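PDB 6ONQ: cytochrome c XoxG from Methylobacterium extorquens, which carries a covalently bound heme c and probably transfers electrons in lanthanide-dependent methanol oxidation. Local coordinates for residues Lys78-Arg89 and Arg175-Ala186; Pro31-Pro39 and Thr70-Lys78. All coordinates share one frame; numbering follows the deposited sequence.

Contact 1 (Lys78-Arg89 and Arg175-Ala186)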
loop_
_atom_site.group_PDB
_atom_site.type_symbol
_atom_site.label_atom_id
_atom_site.label_comp_id
_atom_site.label_asym_id
_atom_site.label_seq_id
_atom_site.Cartn_x
_atom_site.Cartn_y
_atom_site.Cartn_z
ATOM N N LYS A 78 15.564 -3.138 0.829
ATOM C CA LYS A 78 15.637 -3.494 -0.584
ATOM C C LYS A 78 14.590 -4.511 -1.007
ATOM O O LYS A 78 14.006 -4.374 -2.084
ATOM C CB LYS A 78 17.037 -4.024 -0.913
ATOM C CG LYS A 78 18.135 -2.982 -0.712
ATOM C CD LYS A 78 19.426 -3.382 -1.412
ATOM C CE LYS A 78 20.030 -4.657 -0.821
ATOM N NZ LYS A 78 20.602 -4.443 0.544
ATOM N N LYS A 79 14.318 -5.508 -0.173
ATOM C CA LYS A 79 13.318 -6.525 -0.465
ATOM C C LYS A 79 11.975 -6.133 0.153
ATOM O O LYS A 79 11.929 -5.576 1.252
ATOM C CB LYS A 79 13.794 -7.877 0.075
ATOM C CG LYS A 79 13.079 -9.067 -0.517
ATOM C CD LYS A 79 13.384 -10.349 0.246
ATOM C CE LYS A 79 12.433 -11.463 -0.197
ATOM N NZ LYS A 79 12.994 -12.841 -0.187
ATOM N N VAL A 80 10.879 -6.410 -0.562
ATOM C CA VAL A 80 9.538 -6.060 -0.101
ATOM C C VAL A 80 8.612 -7.256 -0.258
ATOM O O VAL A 80 8.830 -8.127 -1.102
ATOM C CB VAL A 80 8.942 -4.850 -0.852
ATOM C CG1 VAL A 80 9.895 -3.657 -0.824
ATOM C CG2 VAL A 80 8.577 -5.238 -2.263
ATOM N N ASP A 81 7.567 -7.291 0.568
ATOM C CA ASP A 81 6.550 -8.328 0.466
ATOM C C ASP A 81 5.798 -8.193 -0.853
ATOM O O ASP A 81 5.887 -7.179 -1.552
ATOM C CB ASP A 81 5.573 -8.256 1.647
ATOM C CG ASP A 81 4.497 -7.158 1.484
ATOM O OD1 ASP A 81 4.826 -5.948 1.577
ATOM O OD2 ASP A 81 3.308 -7.509 1.287
ATOM N N TRP A 82 5.021 -9.227 -1.178
ATOM C CA TRP A 82 4.358 -9.265 -2.475
ATOM C C TRP A 82 3.434 -8.069 -2.664
ATOM O O TRP A 82 3.469 -7.398 -3.702
ATOM C CB TRP A 82 3.577 -10.565 -2.638
ATOM C CG TRP A 82 2.696 -10.507 -3.829
ATOM C CD1 TRP A 82 1.336 -10.407 -3.841
ATOM C CD2 TRP A 82 3.112 -10.506 -5.196
ATOM N NE1 TRP A 82 0.876 -10.354 -5.134
ATOM C CE2 TRP A 82 1.948 -10.412 -5.986
ATOM C CE3 TRP A 82 4.356 -10.575 -5.831
ATOM C CZ2 TRP A 82 1.993 -10.384 -7.378
ATOM C CZ3 TRP A 82 4.399 -10.551 -7.211
ATOM C CH2 TRP A 82 3.224 -10.459 -7.970
ATOM N N PHE A 83 2.611 -7.771 -1.661
ATOM C CA PHE A 83 1.569 -6.771 -1.857
ATOM C C PHE A 83 2.135 -5.363 -1.955
ATOM O O PHE A 83 1.535 -4.508 -2.613
ATOM C CB PHE A 83 0.530 -6.871 -0.750
ATOM C CG PHE A 83 -0.325 -8.084 -0.872
ATOM C CD1 PHE A 83 0.174 -9.331 -0.538
ATOM C CD2 PHE A 83 -1.608 -7.993 -1.372
ATOM C CE1 PHE A 83 -0.607 -10.460 -0.675
ATOM C CE2 PHE A 83 -2.398 -9.122 -1.513
ATOM C CZ PHE A 83 -1.898 -10.351 -1.165
ATOM N N THR A 84 3.286 -5.092 -1.345
ATOM C CA THR A 84 3.921 -3.807 -1.611
ATOM C C THR A 84 4.359 -3.723 -3.067
ATOM O O THR A 84 4.101 -2.724 -3.748
ATOM C CB THR A 84 5.102 -3.573 -0.672
ATOM O OG1 THR A 84 4.652 -3.588 0.690
ATOM C CG2 THR A 84 5.735 -2.226 -0.961
ATOM N N TYR A 85 5.013 -4.777 -3.568
ATOM C CA TYR A 85 5.394 -4.822 -4.979
ATOM C C TYR A 85 4.168 -4.681 -5.876
ATOM O O TYR A 85 4.105 -3.785 -6.726
ATOM C CB TYR A 85 6.151 -6.126 -5.273
ATOM C CG TYR A 85 6.413 -6.400 -6.744
ATOM C CD1 TYR A 85 7.493 -5.816 -7.406
ATOM C CD2 TYR A 85 5.584 -7.249 -7.470
ATOM C CE1 TYR A 85 7.731 -6.067 -8.751
ATOM C CE2 TYR A 85 5.815 -7.505 -8.815
ATOM C CZ TYR A 85 6.889 -6.912 -9.450
ATOM O OH TYR A 85 7.116 -7.167 -10.787
ATOM N N SER A 86 3.168 -5.540 -5.670
ATOM C CA SER A 86 1.987 -5.529 -6.525
ATOM C C SER A 86 1.256 -4.192 -6.455
ATOM O O SER A 86 0.816 -3.661 -7.483
ATOM C CB SER A 86 1.059 -6.676 -6.132
ATOM O OG SER A 86 -0.180 -6.574 -6.807
ATOM N N GLY A 87 1.123 -3.632 -5.249
ATOM C CA GLY A 87 0.430 -2.364 -5.090
ATOM C C GLY A 87 1.117 -1.197 -5.773
ATOM O O GLY A 87 0.444 -0.281 -6.253
ATOM N N TYR A 88 2.454 -1.200 -5.815
ATOM C CA TYR A 88 3.161 -0.195 -6.606
ATOM C C TYR A 88 2.670 -0.213 -8.048
ATOM O O TYR A 88 2.305 0.825 -8.611
ATOM C CB TYR A 88 4.678 -0.426 -6.552
ATOM C CG TYR A 88 5.483 0.530 -7.436
ATOM C CD1 TYR A 88 5.642 0.290 -8.799
ATOM C CD2 TYR A 88 6.084 1.672 -6.907
ATOM C CE1 TYR A 88 6.359 1.162 -9.609
ATOM C CE2 TYR A 88 6.807 2.552 -7.717
ATOM C CZ TYR A 88 6.940 2.288 -9.068
ATOM O OH TYR A 88 7.652 3.142 -9.890
ATOM N N ARG A 89 2.638 -1.398 -8.655
ATOM C CA ARG A 89 2.306 -1.466 -10.069
ATOM C C ARG A 89 0.868 -1.034 -10.311
ATOM O O ARG A 89 0.597 -0.249 -11.229
ATOM C CB ARG A 89 2.584 -2.874 -10.601
ATOM C CG ARG A 89 4.091 -3.162 -10.701
ATOM C CD ARG A 89 4.430 -4.587 -11.147
ATOM N NE ARG A 89 3.482 -5.575 -10.642
ATOM C CZ ARG A 89 2.696 -6.312 -11.421
ATOM N NH1 ARG A 89 2.754 -6.167 -12.743
ATOM N NH2 ARG A 89 1.854 -7.189 -10.881
ATOM N N ARG A 175 11.220 2.163 -7.616
ATOM C CA ARG A 175 10.386 1.007 -7.914
ATOM C C ARG A 175 10.917 -0.210 -7.156
ATOM O O ARG A 175 12.136 -0.394 -7.058
ATOM C CB ARG A 175 10.377 0.730 -9.417
ATOM C CG ARG A 175 9.823 -0.622 -9.827
ATOM C CD ARG A 175 10.073 -0.875 -11.300
ATOM N NE ARG A 175 9.075 -0.232 -12.155
ATOM C CZ ARG A 175 7.932 -0.804 -12.529
ATOM N NH1 ARG A 175 7.629 -2.036 -12.122
ATOM N NH2 ARG A 175 7.087 -0.142 -13.308
ATOM N N PRO A 176 10.049 -1.039 -6.573
ATOM C CA PRO A 176 10.540 -2.217 -5.844
ATOM C C PRO A 176 11.245 -3.189 -6.780
ATOM O O PRO A 176 10.726 -3.528 -7.845
ATOM C CB PRO A 176 9.265 -2.824 -5.244
ATOM C CG PRO A 176 8.295 -1.696 -5.195
ATOM C CD PRO A 176 8.598 -0.855 -6.403
ATOM N N GLY A 177 12.425 -3.624 -6.374
ATOM C CA GLY A 177 13.230 -4.579 -7.129
ATOM C C GLY A 177 13.023 -5.962 -6.589
ATOM O O GLY A 177 12.111 -6.712 -7.003
ATOM N N GLU A 178 13.881 -6.368 -5.658
ATOM C CA GLU A 178 13.719 -7.641 -4.982
ATOM C C GLU A 178 12.353 -7.696 -4.318
ATOM O O GLU A 178 11.951 -6.759 -3.625
ATOM C CB GLU A 178 14.830 -7.821 -3.944
ATOM C CG GLU A 178 15.067 -9.264 -3.480
ATOM C CD GLU A 178 16.040 -9.361 -2.294
ATOM O OE1 GLU A 178 16.122 -10.454 -1.682
ATOM O OE2 GLU A 178 16.720 -8.353 -1.972
ATOM N N LYS A 179 11.630 -8.783 -4.553
ATOM C CA LYS A 179 10.347 -9.028 -3.912
ATOM C C LYS A 179 10.359 -10.410 -3.278
ATOM O O LYS A 179 11.284 -11.204 -3.473
ATOM C CB LYS A 179 9.180 -8.909 -4.908
ATOM C CG LYS A 179 9.052 -10.088 -5.874
ATOM C CD LYS A 179 8.338 -9.697 -7.167
ATOM C CE LYS A 179 9.319 -9.232 -8.245
ATOM N NZ LYS A 179 10.036 -10.366 -8.909
ATOM N N GLU A 180 9.322 -10.684 -2.493
ATOM C CA GLU A 180 9.044 -12.037 -2.042
ATOM C C GLU A 180 8.127 -12.702 -3.055
ATOM O O GLU A 180 7.411 -12.035 -3.804
ATOM C CB GLU A 180 8.411 -12.049 -0.645
ATOM C CG GLU A 180 9.121 -11.123 0.350
ATOM C CD GLU A 180 8.562 -11.167 1.770
ATOM O OE1 GLU A 180 7.491 -11.783 2.004
ATOM O OE2 GLU A 180 9.217 -10.573 2.663
ATOM N N ASP A 181 8.161 -14.031 -3.082
ATOM C CA ASP A 181 7.397 -14.759 -4.086
ATOM C C ASP A 181 5.905 -14.479 -3.945
ATOM O O ASP A 181 5.395 -14.233 -2.849
ATOM C CB ASP A 181 7.668 -16.259 -3.975
ATOM C CG ASP A 181 9.001 -16.648 -4.576
ATOM O OD1 ASP A 181 9.131 -17.797 -5.045
ATOM O OD2 ASP A 181 9.919 -15.797 -4.580
ATOM N N LYS A 182 5.208 -14.497 -5.075
ATOM C CA LYS A 182 3.759 -14.334 -5.064
ATOM C C LYS A 182 3.117 -15.555 -4.419
ATOM O O LYS A 182 3.317 -16.677 -4.902
ATOM C CB LYS A 182 3.217 -14.135 -6.478
ATOM C CG LYS A 182 1.721 -13.835 -6.520
ATOM C CD LYS A 182 1.209 -13.623 -7.949
ATOM C CE LYS A 182 -0.223 -13.067 -7.963
ATOM N NZ LYS A 182 -0.767 -12.830 -9.344
ATOM N N PRO A 183 2.357 -15.393 -3.342
ATOM C CA PRO A 183 1.748 -16.550 -2.682
ATOM C C PRO A 183 0.639 -17.168 -3.516
ATOM O O PRO A 183 0.061 -16.539 -4.406
ATOM C CB PRO A 183 1.192 -15.963 -1.383
ATOM C CG PRO A 183 1.014 -14.519 -1.673
ATOM C CD PRO A 183 2.105 -14.140 -2.618
ATOM N N GLU A 184 0.346 -18.435 -3.200
ATOM C CA GLU A 184 -0.716 -19.161 -3.889
ATOM C C GLU A 184 -2.093 -18.643 -3.503
ATOM O O GLU A 184 -3.020 -18.683 -4.324
ATOM C CB GLU A 184 -0.611 -20.656 -3.584
ATOM C CG GLU A 184 0.378 -21.404 -4.459
ATOM C CD GLU A 184 -0.098 -21.544 -5.897
ATOM O OE1 GLU A 184 -1.267 -21.936 -6.108
ATOM O OE2 GLU A 184 0.701 -21.271 -6.818
ATOM N N SER A 185 -2.244 -18.170 -2.262
ATOM C CA SER A 185 -3.498 -17.563 -1.826
ATOM C C SER A 185 -3.929 -16.451 -2.771
ATOM O O SER A 185 -5.093 -16.375 -3.179
ATOM C CB SER A 185 -3.346 -17.011 -0.407
ATOM O OG SER A 185 -2.525 -17.851 0.379
ATOM N N ALA A 186 -2.992 -15.571 -3.123
ATOM C CA ALA A 186 -3.325 -14.417 -3.949
ATOM C C ALA A 186 -3.816 -14.838 -5.326
ATOM O O ALA A 186 -4.736 -14.222 -5.873
ATOM C CB ALA A 186 -2.112 -13.492 -4.074
#
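Trp-82, Tyr-85 and Tyr-88, on one flank of the helix starting at Trp-82, are each overlaid by an aliphatic part of 175-186. The extended chain of Lys-182 runs across the indole, its CG 3.7 Å from the centroid of the six-membered ring of Trp-82 in a CH-pi contact, while Ser-86 CB lies over the opposite face. The indole reaches this place because its CG is anti to the backbone N (chi1 169°). Pro-183 CD lies 3.9 Å from Trp-82 CB. Were Trp-82 replaced by an alanine, the methylenes of Lys-182 would probably lose the aromatic surface they lie on, with a gap opened beside Pro-183. Lys-179 bends over Tyr-85, CD above mid-ring, 3.6 Å from its centroid. On Tyr-88 the CH-pi donor is Pro-176 CD, 3.8 Å from the ring centroid; Arg-175 turns its guanidinium face to Tyr-88 CE1, the two planes 65° apart. The side chain of Tyr-88 is about 10 Å from that of Cys-95, which binds heme c covalently. A single beta bridge ties the backbones: Val-80 N donates to Glu-178 O (3.3 Å), and Glu-180 N to Val-80 O (3.0 Å). Asp-81 is the N-cap of the helix, its carboxylate taking weak bonds from the backbone N of Phe-83 (to OD2, 3.0 Å) and of Thr-84. Farther out, Lys-182 NZ forms a salt bridge with Glu-190, and Glu-180 OE1 is hydrogen-bonded to Tyr-62. The contact lashes the segment leading into helix 184-193 along helix 82-94 and edge strand 79-80, Asp-81 and Thr-84 also packing against Val-161 of helix 156-167.

Contact 2 (Pro31-Pro39 and Thr70-Lys78)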
loop_
_atom_site.group_PDB
_atom_site.type_symbol
_atom_site.label_atom_id
_atom_site.label_comp_id
_atom_site.label_asym_id
_atom_site.label_seq_id
_atom_site.Cartn_x
_atom_site.Cartn_y
_atom_site.Cartn_z
ATOM N N PRO A 31 10.580 -11.506 15.481
ATOM C CA PRO A 31 10.988 -12.662 14.679
ATOM C C PRO A 31 11.149 -12.324 13.198
ATOM O O PRO A 31 11.742 -11.291 12.865
ATOM C CB PRO A 31 9.838 -13.654 14.890
ATOM C CG PRO A 31 8.636 -12.802 15.282
ATOM C CD PRO A 31 9.114 -11.394 15.573
ATOM N N GLU A 32 10.625 -13.193 12.328
ATOM C CA GLU A 32 10.630 -12.922 10.895
ATOM C C GLU A 32 9.535 -11.942 10.488
ATOM O O GLU A 32 9.534 -11.475 9.341
ATOM C CB GLU A 32 10.487 -14.229 10.101
ATOM C CG GLU A 32 11.785 -15.035 9.974
ATOM C CD GLU A 32 12.988 -14.164 9.650
ATOM O OE1 GLU A 32 13.943 -14.143 10.463
ATOM O OE2 GLU A 32 12.984 -13.512 8.578
ATOM N N LEU A 33 8.599 -11.636 11.394
ATOM C CA LEU A 33 7.599 -10.607 11.134
ATOM C C LEU A 33 8.191 -9.202 11.159
ATOM O O LEU A 33 7.588 -8.277 10.601
ATOM C CB LEU A 33 6.470 -10.693 12.159
ATOM C CG LEU A 33 5.614 -11.961 12.204
ATOM C CD1 LEU A 33 4.742 -11.968 13.456
ATOM C CD2 LEU A 33 4.757 -12.088 10.952
ATOM N N ALA A 34 9.342 -9.018 11.797
ATOM C CA ALA A 34 9.928 -7.694 11.934
ATOM C C ALA A 34 10.456 -7.184 10.597
ATOM O O ALA A 34 10.821 -7.957 9.710
ATOM C CB ALA A 34 11.059 -7.719 12.957
ATOM N N ASN A 35 10.480 -5.865 10.461
ATOM C CA ASN A 35 11.063 -5.202 9.309
ATOM C C ASN A 35 12.564 -5.011 9.512
ATOM O O ASN A 35 13.091 -5.116 10.621
ATOM C CB ASN A 35 10.400 -3.842 9.073
ATOM C CG ASN A 35 8.983 -3.955 8.547
ATOM O OD1 ASN A 35 8.686 -4.793 7.693
ATOM N ND2 ASN A 35 8.099 -3.096 9.048
ATOM N N LYS A 36 13.252 -4.719 8.408
ATOM C CA LYS A 36 14.656 -4.312 8.432
ATOM C C LYS A 36 14.808 -3.311 7.295
ATOM O O LYS A 36 14.961 -3.711 6.138
ATOM C CB LYS A 36 15.600 -5.498 8.260
ATOM C CG LYS A 36 15.672 -6.465 9.438
ATOM C CD LYS A 36 14.766 -7.673 9.218
ATOM C CE LYS A 36 14.562 -8.462 10.512
ATOM N NZ LYS A 36 13.572 -9.575 10.363
ATOM N N LEU A 37 14.748 -2.023 7.616
ATOM C CA LEU A 37 14.692 -0.998 6.589
ATOM C C LEU A 37 16.052 -0.343 6.379
ATOM O O LEU A 37 17.045 -0.658 7.040
ATOM C CB LEU A 37 13.654 0.072 6.933
ATOM C CG LEU A 37 12.334 -0.309 7.589
ATOM C CD1 LEU A 37 11.679 0.945 8.135
ATOM C CD2 LEU A 37 11.419 -0.993 6.605
ATOM N N ASP A 38 16.072 0.591 5.433
ATOM C CA ASP A 38 17.213 1.439 5.144
ATOM C C ASP A 38 17.689 2.140 6.417
ATOM O O ASP A 38 16.918 2.903 7.020
ATOM C CB ASP A 38 16.806 2.469 4.091
ATOM C CG ASP A 38 17.965 2.934 3.234
ATOM O OD1 ASP A 38 19.128 2.769 3.662
ATOM O OD2 ASP A 38 17.708 3.472 2.133
ATOM N N PRO A 39 18.924 1.897 6.871
ATOM C CA PRO A 39 19.465 2.716 7.969
ATOM C C PRO A 39 19.672 4.163 7.565
ATOM O O PRO A 39 19.682 5.041 8.438
ATOM C CB PRO A 39 20.798 2.029 8.305
ATOM C CG PRO A 39 20.703 0.661 7.687
ATOM C CD PRO A 39 19.860 0.839 6.461
ATOM N N THR A 70 -0.716 -5.009 6.089
ATOM C CA THR A 70 0.492 -4.225 6.283
ATOM C C THR A 70 1.592 -4.786 5.397
ATOM O O THR A 70 1.430 -5.823 4.748
ATOM C CB THR A 70 0.935 -4.197 7.755
ATOM O OG1 THR A 70 1.808 -3.091 7.959
ATOM C CG2 THR A 70 1.673 -5.459 8.143
ATOM N N PHE A 71 2.717 -4.078 5.378
ATOM C CA PHE A 71 3.856 -4.420 4.550
ATOM C C PHE A 71 4.875 -5.249 5.328
ATOM O O PHE A 71 4.673 -5.613 6.488
ATOM C CB PHE A 71 4.499 -3.150 4.014
ATOM C CG PHE A 71 4.783 -2.140 5.074
ATOM C CD1 PHE A 71 5.899 -2.254 5.877
ATOM C CD2 PHE A 71 3.927 -1.075 5.276
ATOM C CE1 PHE A 71 6.160 -1.318 6.849
ATOM C CE2 PHE A 71 4.188 -0.136 6.248
ATOM C CZ PHE A 71 5.303 -0.258 7.035
ATOM N N HIS A 72 5.996 -5.543 4.662
ATOM C CA HIS A 72 7.090 -6.291 5.281
ATOM C C HIS A 72 8.327 -6.085 4.408
ATOM O O HIS A 72 8.482 -6.762 3.389
ATOM C CB HIS A 72 6.755 -7.764 5.426
ATOM C CG HIS A 72 7.824 -8.551 6.115
ATOM N ND1 HIS A 72 8.192 -9.818 5.715
ATOM C CD2 HIS A 72 8.611 -8.248 7.172
ATOM C CE1 HIS A 72 9.155 -10.264 6.500
ATOM N NE2 HIS A 72 9.428 -9.329 7.391
ATOM N N ILE A 73 9.182 -5.148 4.817
ATOM C CA ILE A 73 10.438 -4.839 4.142
ATOM C C ILE A 73 11.561 -5.607 4.821
ATOM O O ILE A 73 11.552 -5.796 6.043
ATOM C CB ILE A 73 10.722 -3.327 4.162
ATOM C CG1 ILE A 73 9.433 -2.535 3.966
ATOM C CG2 ILE A 73 11.724 -2.950 3.103
ATOM C CD1 ILE A 73 8.753 -2.797 2.671
ATOM N N THR A 74 12.538 -6.047 4.030
ATOM C CA THR A 74 13.605 -6.900 4.528
ATOM C C THR A 74 14.911 -6.553 3.819
ATOM O O THR A 74 14.938 -5.773 2.861
ATOM C CB THR A 74 13.238 -8.379 4.357
ATOM O OG1 THR A 74 12.512 -8.552 3.129
ATOM C CG2 THR A 74 12.371 -8.851 5.531
ATOM N N ASN A 75 16.000 -7.130 4.329
ATOM C CA ASN A 75 17.368 -6.917 3.844
ATOM C C ASN A 75 17.662 -5.443 3.578
ATOM O O ASN A 75 17.977 -5.026 2.463
ATOM C CB ASN A 75 17.657 -7.759 2.605
ATOM C CG ASN A 75 17.233 -9.198 2.778
ATOM O OD1 ASN A 75 17.069 -9.677 3.905
ATOM N ND2 ASN A 75 17.062 -9.903 1.665
ATOM N N ASP A 76 17.561 -4.661 4.650
ATOM C CA ASP A 76 18.008 -3.270 4.676
ATOM C C ASP A 76 17.346 -2.437 3.579
ATOM O O ASP A 76 18.002 -1.738 2.805
ATOM C CB ASP A 76 19.532 -3.193 4.593
ATOM C CG ASP A 76 20.192 -3.299 5.963
ATOM O OD1 ASP A 76 20.445 -4.435 6.418
ATOM O OD2 ASP A 76 20.447 -2.249 6.592
ATOM N N GLY A 77 16.020 -2.521 3.524
ATOM C CA GLY A 77 15.242 -1.614 2.707
ATOM C C GLY A 77 15.213 -1.919 1.231
ATOM O O GLY A 77 14.851 -1.039 0.440
ATOM N N LYS A 78 15.564 -3.138 0.829
ATOM C CA LYS A 78 15.637 -3.494 -0.584
ATOM C C LYS A 78 14.590 -4.511 -1.007
ATOM O O LYS A 78 14.006 -4.374 -2.084
ATOM C CB LYS A 78 17.037 -4.024 -0.913
ATOM C CG LYS A 78 18.135 -2.982 -0.712
ATOM C CD LYS A 78 19.426 -3.382 -1.412
ATOM C CE LYS A 78 20.030 -4.657 -0.821
ATOM N NZ LYS A 78 20.602 -4.443 0.544
#
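The loop at the start of the modelled chain runs beside strand 69-74 and the turn after it, held by backbone bonds and by the side chains of Asn-35 and His-72. Asn-35 OD1 accepts from Ile-73 N at 2.9 Å, the donor standing above the amide plane, and Lys-36 N returns a bond to Ile-73 O at 3.1 Å, gripping Ile-73 through both N-H and carbonyl. The Asn-35 ND2 end lies at the edge of the Phe-71 ring, 3.4 Å from CE1, with amide and ring planes 19° apart. The imidazole of His-72 swings out to the loop on a chi1 of -177°, CG opposite the backbone N, and NE2 makes a weak hydrogen bond to Ala-34 O (3.0 Å). That carbonyl also accepts from Lys-36 NZ. At the turn, Gly-77 N meets Lys-36 O in the carbonyl plane, on a lone pair (3.1 Å). Gly-77 has positive phi, and a CB there would clash with Asp-38 N. Leu-37 CD2 packs crosswise on Ile-73 CB. Asn-35 and Leu-37 also touch Leu-49 of helix 46-51, while Phe-71 rests on Val-161 and Ala-165 of helix 156-167 and Ile-73 on Val-80 of strand 79-80.

In the fold
Contact 2 closes before contact 1 opens along the chain, the two sharing Lys-78, and their centres lie about 13 Å apart. They meet in one antiparallel sheet, where strand 69-74 of contact 2 neighbours the edge strand 79-80 of contact 1; Lys-79 O and Thr-74 N, 2.9 Å apart, probably form a hydrogen bond between them. A classic beta bulge at Lys-78 and Lys-79, both facing Thr-74, marks this junction. Helix 156-167 packs against residues of both contacts. Together they fasten the loop at the start of the modelled chain and the segment leading to the C-terminal helix to the sheet, while helix 82-94 continues from contact 1 toward heme-bound Cys-95.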